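Local coordinates for protein VirX1 (Cyanophage Syn10, PDB 6QGM) that halogenates, and in particular iodinates, diverse substrates, as a viral enzyme of the flavin-dependent tryptophan halogenase family, at residues Asn368-Tyr371 and Leu372-Arg376; Leu360-His363 and Glu364-Asn368. All blocks are in the same frame, centred on the assembly; numbering follows the deposited sequence.

In the fold
Helix 360-373 carries both contacts, each formed between neighbouring turns, so neither closes a long loop; they follow one another without nesting or crossing and share Asn368. Coming from the N terminus, the chain passes strand 341-343 of the eight-stranded mixed sheet and enters the helix at contact 2, 360-363 with 364-368. There the helix touches helices 14-26, 52-59 and 382-408. About two turns later, with its centre about 12 Å from that of contact 2, contact 1, 368-371 with 372-376, ends the helix against helix 14-26, strand 337-338 and a second subunit. The chain then leads into helix 382-408, which touches both contacts.

Contact 1: Asn368-Tyr371 and Leu372-Arg376; sequences NLVY and LINQR
Leu369 and Ile373, one turn apart, meet at the C-terminal end of helix 360-373, and the i to i+4 spacing is confirmed by three backbone bonds. Ile373 N gives to Leu369 O at 2.9 Å, with the donor in the carbonyl plane; Leu372 N reaches Asn368 O at 3.2 Å from above that carbonyl's plane, and Asn374 N reaches Val370 O. Beyond Ile373 the helix gives way to a turn, where Gln375 N is only weakly bonded to Leu372 O.

The closely packed part is apolar. Leu369 CG lies 3.8 Å from Ile373 CD1, the two side chains meeting at a slant. Leu372 adds CD2 beside Tyr371 CD2 at 4.1 Å, and its side chain also touches Phe388 of helix 382-408 and Trp337 of strand 337-338.

Away from this apolar patch the contact becomes polar, Asn374 being partly exposed. Its side chain runs alongside that of Val370, with ND2 3.4 Å from Val370 CG1, while the same ND2 is bonded to Leu26 O at the end of helix 14-26. Val370 itself packs on Tyr476 of the second subunit.

Tyr371 and Gln375 complete the subunit-facing side. With CG anti to the backbone N (chi1 175°), the tyrosine ring extends alongside the glutamine, whose amide plane is turned 76° from it. Tyr371 OH is bonded to Pro473 O of the second subunit and Gln375 OE1 to Arg472 N there, while Gln375 NE2 stands 3.3 Å from Tyr371 CE2.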
ATOM      1  N   ASN B 368      10.995  11.691  19.929  1.00 55.09           N
ATOM      2  CA  ASN B 368      10.247  10.406  20.080  1.00 54.52           C
ATOM      3  C   ASN B 368      10.319   9.896  21.530  1.00 53.58           C
ATOM      4  O   ASN B 368       9.325   9.302  22.012  1.00 54.78           O
ATOM      5  CB  ASN B 368      10.722   9.352  19.077  1.00 52.04           C
ATOM      6  CG  ASN B 368      10.390   9.697  17.648  1.00 51.97           C
ATOM      7  OD1 ASN B 368       9.663  10.652  17.392  1.00 54.43           O
ATOM      8  ND2 ASN B 368      10.929   8.930  16.713  1.00 55.48           N
ATOM      9  N   LEU B 369      11.434  10.126  22.215  1.00 53.50           N
ATOM     10  CA  LEU B 369      11.606   9.748  23.643  1.00 55.21           C
ATOM     11  C   LEU B 369      10.749  10.666  24.522  1.00 55.87           C
ATOM     12  O   LEU B 369      10.026  10.135  25.389  1.00 56.90           O
ATOM     13  CB  LEU B 369      13.084   9.857  24.015  1.00 56.25           C
ATOM     14  CG  LEU B 369      13.435   9.318  25.394  1.00 58.23           C
ATOM     15  CD1 LEU B 369      13.022   7.853  25.507  1.00 58.34           C
ATOM     16  CD2 LEU B 369      14.921   9.517  25.665  1.00 58.11           C
ATOM     17  N   VAL B 370      10.834  11.985  24.299  1.00 55.00           N
ATOM     18  CA  VAL B 370      10.047  13.025  25.027  1.00 55.45           C
ATOM     19  C   VAL B 370       8.563  12.704  24.848  1.00 55.77           C
ATOM     20  O   VAL B 370       7.801  12.848  25.839  1.00 58.22           O
ATOM     21  CB  VAL B 370      10.381  14.453  24.551  1.00 54.82           C
ATOM     22  CG1 VAL B 370       9.363  15.469  25.038  1.00 56.06           C
ATOM     23  CG2 VAL B 370      11.765  14.886  24.993  1.00 55.13           C
ATOM     24  N   TYR B 371       8.179  12.278  23.642  1.00 54.87           N
ATOM     25  CA  TYR B 371       6.777  11.959  23.272  1.00 55.07           C
ATOM     26  C   TYR B 371       6.271  10.822  24.163  1.00 56.53           C
ATOM     27  O   TYR B 371       5.196  10.970  24.762  1.00 56.96           O
ATOM     28  CB  TYR B 371       6.676  11.636  21.778  1.00 55.21           C
ATOM     29  CG  TYR B 371       5.308  11.185  21.347  1.00 56.24           C
ATOM     30  CD1 TYR B 371       4.344  12.105  20.979  1.00 57.67           C
ATOM     31  CD2 TYR B 371       4.967   9.846  21.319  1.00 55.54           C
ATOM     32  CE1 TYR B 371       3.077  11.713  20.580  1.00 57.74           C
ATOM     33  CE2 TYR B 371       3.700   9.432  20.956  1.00 56.76           C
ATOM     34  CZ  TYR B 371       2.750  10.369  20.581  1.00 57.90           C
ATOM     35  OH  TYR B 371       1.498   9.967  20.211  1.00 57.82           O
ATOM     36  N   LEU B 372       7.039   9.735  24.281  1.00 58.91           N
ATOM     37  CA  LEU B 372       6.644   8.536  25.069  1.00 59.58           C
ATOM     38  C   LEU B 372       6.667   8.841  26.574  1.00 61.13           C
ATOM     39  O   LEU B 372       5.773   8.362  27.296  1.00 68.05           O
ATOM     40  CB  LEU B 372       7.586   7.379  24.714  1.00 57.71           C
ATOM     41  CG  LEU B 372       7.388   6.765  23.329  1.00 56.30           C
ATOM     42  CD1 LEU B 372       8.311   5.590  23.133  1.00 55.59           C
ATOM     43  CD2 LEU B 372       5.948   6.324  23.112  1.00 56.57           C
ATOM     44  N   ILE B 373       7.665   9.576  27.053  1.00 61.24           N
ATOM     45  CA  ILE B 373       7.821   9.857  28.512  1.00 61.67           C
ATOM     46  C   ILE B 373       6.683  10.784  28.980  1.00 60.40           C
ATOM     47  O   ILE B 373       6.222  10.586  30.116  1.00 60.44           O
ATOM     48  CB  ILE B 373       9.233  10.409  28.797  1.00 61.99           C
ATOM     49  CG1 ILE B 373      10.274   9.290  28.662  1.00 62.01           C
ATOM     50  CG2 ILE B 373       9.287  11.091  30.154  1.00 61.26           C
ATOM     51  CD1 ILE B 373      11.710   9.751  28.807  1.00 63.01           C
ATOM     52  N   ASN B 374       6.221  11.718  28.138  1.00 57.34           N
ATOM     53  CA  ASN B 374       5.136  12.678  28.491  1.00 57.87           C
ATOM     54  C   ASN B 374       3.756  12.055  28.270  1.00 58.06           C
ATOM     55  O   ASN B 374       2.756  12.702  28.608  1.00 58.07           O
ATOM     56  CB  ASN B 374       5.244  13.995  27.719  1.00 56.38           C
ATOM     57  CG  ASN B 374       6.442  14.799  28.161  1.00 55.62           C
ATOM     58  OD1 ASN B 374       7.023  14.518  29.211  1.00 56.37           O
ATOM     59  ND2 ASN B 374       6.830  15.770  27.357  1.00 53.98           N
ATOM     60  N   GLN B 375       3.704  10.819  27.783  1.00 57.83           N
ATOM     61  CA  GLN B 375       2.437  10.111  27.484  1.00 55.70           C
ATOM     62  C   GLN B 375       1.745   9.755  28.813  1.00 56.07           C
ATOM     63  O   GLN B 375       0.647  10.273  29.038  1.00 56.89           O
ATOM     64  CB  GLN B 375       2.778   8.943  26.554  1.00 55.11           C
ATOM     65  CG  GLN B 375       1.601   8.407  25.765  1.00 54.88           C
ATOM     66  CD  GLN B 375       1.051   9.344  24.716  1.00 54.22           C
ATOM     67  OE1 GLN B 375       0.016   9.962  24.929  1.00 57.31           O
ATOM     68  NE2 GLN B 375       1.698   9.433  23.563  1.00 51.68           N
ATOM     69  N   ARG B 376       2.356   8.940  29.684  1.00 56.68           N
ATOM     70  CA  ARG B 376       1.745   8.534  30.987  1.00 57.71           C
ATOM     71  C   ARG B 376       2.780   8.613  32.114  1.00 57.73           C
ATOM     72  O   ARG B 376       3.067   7.602  32.762  1.00 56.23           O
ATOM     73  CB  ARG B 376       1.101   7.149  30.878  1.00 59.61           C
ATOM     74  CG  ARG B 376       0.002   7.066  29.827  1.00 60.25           C
ATOM     75  CD  ARG B 376      -0.544   5.682  29.632  1.00 61.20           C
ATOM     76  NE  ARG B 376       0.324   4.821  28.837  1.00 61.03           N
ATOM     77  CZ  ARG B 376       0.018   3.579  28.500  1.00 61.74           C
ATOM     78  NH1 ARG B 376      -1.153   3.051  28.840  1.00 61.69           N
ATOM     79  NH2 ARG B 376       0.876   2.874  27.784  1.00 61.39           N
TER

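Contact 2: Leu360-His363 and Glu364-Asn368; sequences LTTH and ENIEN
Thr362 and Ile366 run alongside each other off the same flank of the helix, and their methyl ends meet where CG2 of Thr362 comes 3.8 Å from CD1 of Ile366. Backbone groups of the same two residues are paired as well: Ile366 N donates to Thr362 O at 3.0 Å with the donor in the carbonyl plane. The threonine's chi1 of -51° sets OG1 beside its own backbone N and CG2 anti to it, which separates the two branches by task. The methyl is left for Ile366, while OG1 shares a hydrogen bond with Ser15 OG.

Three further backbone acceptors are filled in the same i to i+4 pattern. Leu360 O takes Glu364 N at 3.2 Å, nearly along the C=O axis, His363 O takes Glu367 N at 2.9 Å, and Glu364 O takes Asn368 N at 2.9 Å. These are the first turns of helix 360-373, packed against helix 14-26, whose N-terminal end carries part of a GxGxxG pattern consistent with the Rossmann-type nucleotide-binding fold of this halogenase family. Ile366 rests there on Met18, Thr19 and Ala22.

Side-chain polar atoms find partners both within the helix and beyond it. Through OG1, Thr361 ties the helix to the carbonyls of Gly345 and of Gly349 at strand 349-350, and Asn365 ND2 ties it to Gly343 O on strand 341-343. Glu364, bent at chi2 (74°), swings its carboxylate along the helix, where OE2 accepts Asn368 ND2 at 2.9 Å from above the carboxylate plane, 61° out of it. Glu367 OE2 has a long, weak ion pair with Lys55. The His363 ring packs on His52, Phe53 and Phe56 of helix 52-59, and its CD2 edge sits 3.3 Å from Glu364 N.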
ATOM      1  N   LEU B 360      20.066  14.156  12.539  1.00 79.83           N
ATOM      2  CA  LEU B 360      18.708  13.553  12.365  1.00 81.53           C
ATOM      3  C   LEU B 360      18.514  12.429  13.387  1.00 78.01           C
ATOM      4  O   LEU B 360      17.569  12.463  14.179  1.00 73.82           O
ATOM      5  CB  LEU B 360      18.554  12.997  10.947  1.00 84.35           C
ATOM      6  CG  LEU B 360      17.203  12.347  10.662  1.00 85.99           C
ATOM      7  CD1 LEU B 360      16.118  13.415  10.533  1.00 87.62           C
ATOM      8  CD2 LEU B 360      17.277  11.497   9.398  1.00 85.07           C
ATOM      9  N   THR B 361      19.400  11.444  13.308  1.00 73.68           N
ATOM     10  CA  THR B 361      19.533  10.311  14.256  1.00 72.15           C
ATOM     11  C   THR B 361      19.361  10.823  15.700  1.00 71.16           C
ATOM     12  O   THR B 361      18.934  10.020  16.552  1.00 69.85           O
ATOM     13  CB  THR B 361      20.846   9.571  13.952  1.00 72.55           C
ATOM     14  OG1 THR B 361      20.956   8.475  14.856  1.00 71.07           O
ATOM     15  CG2 THR B 361      22.077  10.451  14.053  1.00 72.33           C
ATOM     16  N   THR B 362      19.667  12.101  15.975  1.00 70.71           N
ATOM     17  CA  THR B 362      19.677  12.698  17.341  1.00 68.77           C
ATOM     18  C   THR B 362      18.312  13.318  17.690  1.00 71.20           C
ATOM     19  O   THR B 362      17.684  12.775  18.622  1.00 70.65           O
ATOM     20  CB  THR B 362      20.827  13.695  17.521  1.00 65.92           C
ATOM     21  OG1 THR B 362      22.023  13.042  17.091  1.00 62.70           O
ATOM     22  CG2 THR B 362      20.977  14.190  18.945  1.00 63.87           C
ATOM     23  N   HIS B 363      17.872  14.403  17.029  1.00 70.36           N
ATOM     24  CA  HIS B 363      16.672  15.181  17.474  1.00 70.78           C
ATOM     25  C   HIS B 363      15.399  14.355  17.255  1.00 69.03           C
ATOM     26  O   HIS B 363      14.476  14.518  18.065  1.00 71.11           O
ATOM     27  CB  HIS B 363      16.550  16.603  16.881  1.00 71.75           C
ATOM     28  CG  HIS B 363      16.789  16.720  15.413  1.00 73.30           C
ATOM     29  ND1 HIS B 363      17.633  17.676  14.884  1.00 75.53           N
ATOM     30  CD2 HIS B 363      16.346  15.993  14.365  1.00 74.30           C
ATOM     31  CE1 HIS B 363      17.688  17.544  13.575  1.00 76.63           C
ATOM     32  NE2 HIS B 363      16.907  16.518  13.234  1.00 76.20           N
ATOM     33  N   GLU B 364      15.356  13.486  16.237  1.00 67.27           N
ATOM     34  CA  GLU B 364      14.222  12.567  15.991  1.00 66.84           C
ATOM     35  C   GLU B 364      14.062  11.649  17.203  1.00 65.02           C
ATOM     36  O   GLU B 364      12.955  11.599  17.770  1.00 67.56           O
ATOM     37  CB  GLU B 364      14.433  11.789  14.688  1.00 69.83           C
ATOM     38  CG  GLU B 364      13.484  10.618  14.489  1.00 71.67           C
ATOM     39  CD  GLU B 364      12.052  10.961  14.122  1.00 74.64           C
ATOM     40  OE1 GLU B 364      11.725  12.173  13.895  1.00 77.80           O
ATOM     41  OE2 GLU B 364      11.262  10.014  14.050  1.00 79.09           O
ATOM     42  N   ASN B 365      15.122  10.957  17.604  1.00 63.51           N
ATOM     43  CA  ASN B 365      15.084  10.022  18.762  1.00 63.54           C
ATOM     44  C   ASN B 365      14.766  10.800  20.046  1.00 62.52           C
ATOM     45  O   ASN B 365      14.028  10.256  20.880  1.00 63.93           O
ATOM     46  CB  ASN B 365      16.355   9.181  18.866  1.00 64.19           C
ATOM     47  CG  ASN B 365      16.348   8.044  17.860  1.00 68.00           C
ATOM     48  OD1 ASN B 365      15.502   8.020  16.966  1.00 70.19           O
ATOM     49  ND2 ASN B 365      17.273   7.105  17.994  1.00 66.56           N
ATOM     50  N   ILE B 366      15.270  12.027  20.198  1.00 58.50           N
ATOM     51  CA  ILE B 366      15.011  12.862  21.405  1.00 55.90           C
ATOM     52  C   ILE B 366      13.515  13.177  21.456  1.00 55.20           C
ATOM     53  O   ILE B 366      12.906  12.937  22.512  1.00 54.44           O
ATOM     54  CB  ILE B 366      15.882  14.134  21.433  1.00 55.56           C
ATOM     55  CG1 ILE B 366      17.363  13.799  21.647  1.00 55.29           C
ATOM     56  CG2 ILE B 366      15.369  15.100  22.493  1.00 54.39           C
ATOM     57  CD1 ILE B 366      18.308  14.956  21.468  1.00 54.43           C
ATOM     58  N   GLU B 367      12.947  13.670  20.350  1.00 56.59           N
ATOM     59  CA  GLU B 367      11.513  14.072  20.264  1.00 58.20           C
ATOM     60  C   GLU B 367      10.614  12.848  20.469  1.00 56.42           C
ATOM     61  O   GLU B 367       9.609  12.988  21.184  1.00 57.34           O
ATOM     62  CB  GLU B 367      11.224  14.881  19.008  1.00 61.48           C
ATOM     63  CG  GLU B 367      11.305  14.172  17.686  1.00 67.68           C
ATOM     64  CD  GLU B 367      11.299  15.102  16.467  1.00 71.94           C
ATOM     65  OE1 GLU B 367      11.723  16.294  16.602  1.00 73.63           O
ATOM     66  OE2 GLU B 367      10.880  14.627  15.362  1.00 75.35           O
ATOM     67  N   ASN B 368      10.995  11.691  19.929  1.00 55.09           N
ATOM     68  CA  ASN B 368      10.247  10.406  20.080  1.00 54.52           C
ATOM     69  C   ASN B 368      10.319   9.896  21.530  1.00 53.58           C
ATOM     70  O   ASN B 368       9.325   9.302  22.012  1.00 54.78           O
ATOM     71  CB  ASN B 368      10.722   9.352  19.077  1.00 52.04           C
ATOM     72  CG  ASN B 368      10.390   9.697  17.648  1.00 51.97           C
ATOM     73  OD1 ASN B 368       9.663  10.652  17.392  1.00 54.43           O
ATOM     74  ND2 ASN B 368      10.929   8.930  16.713  1.00 55.48           N
TER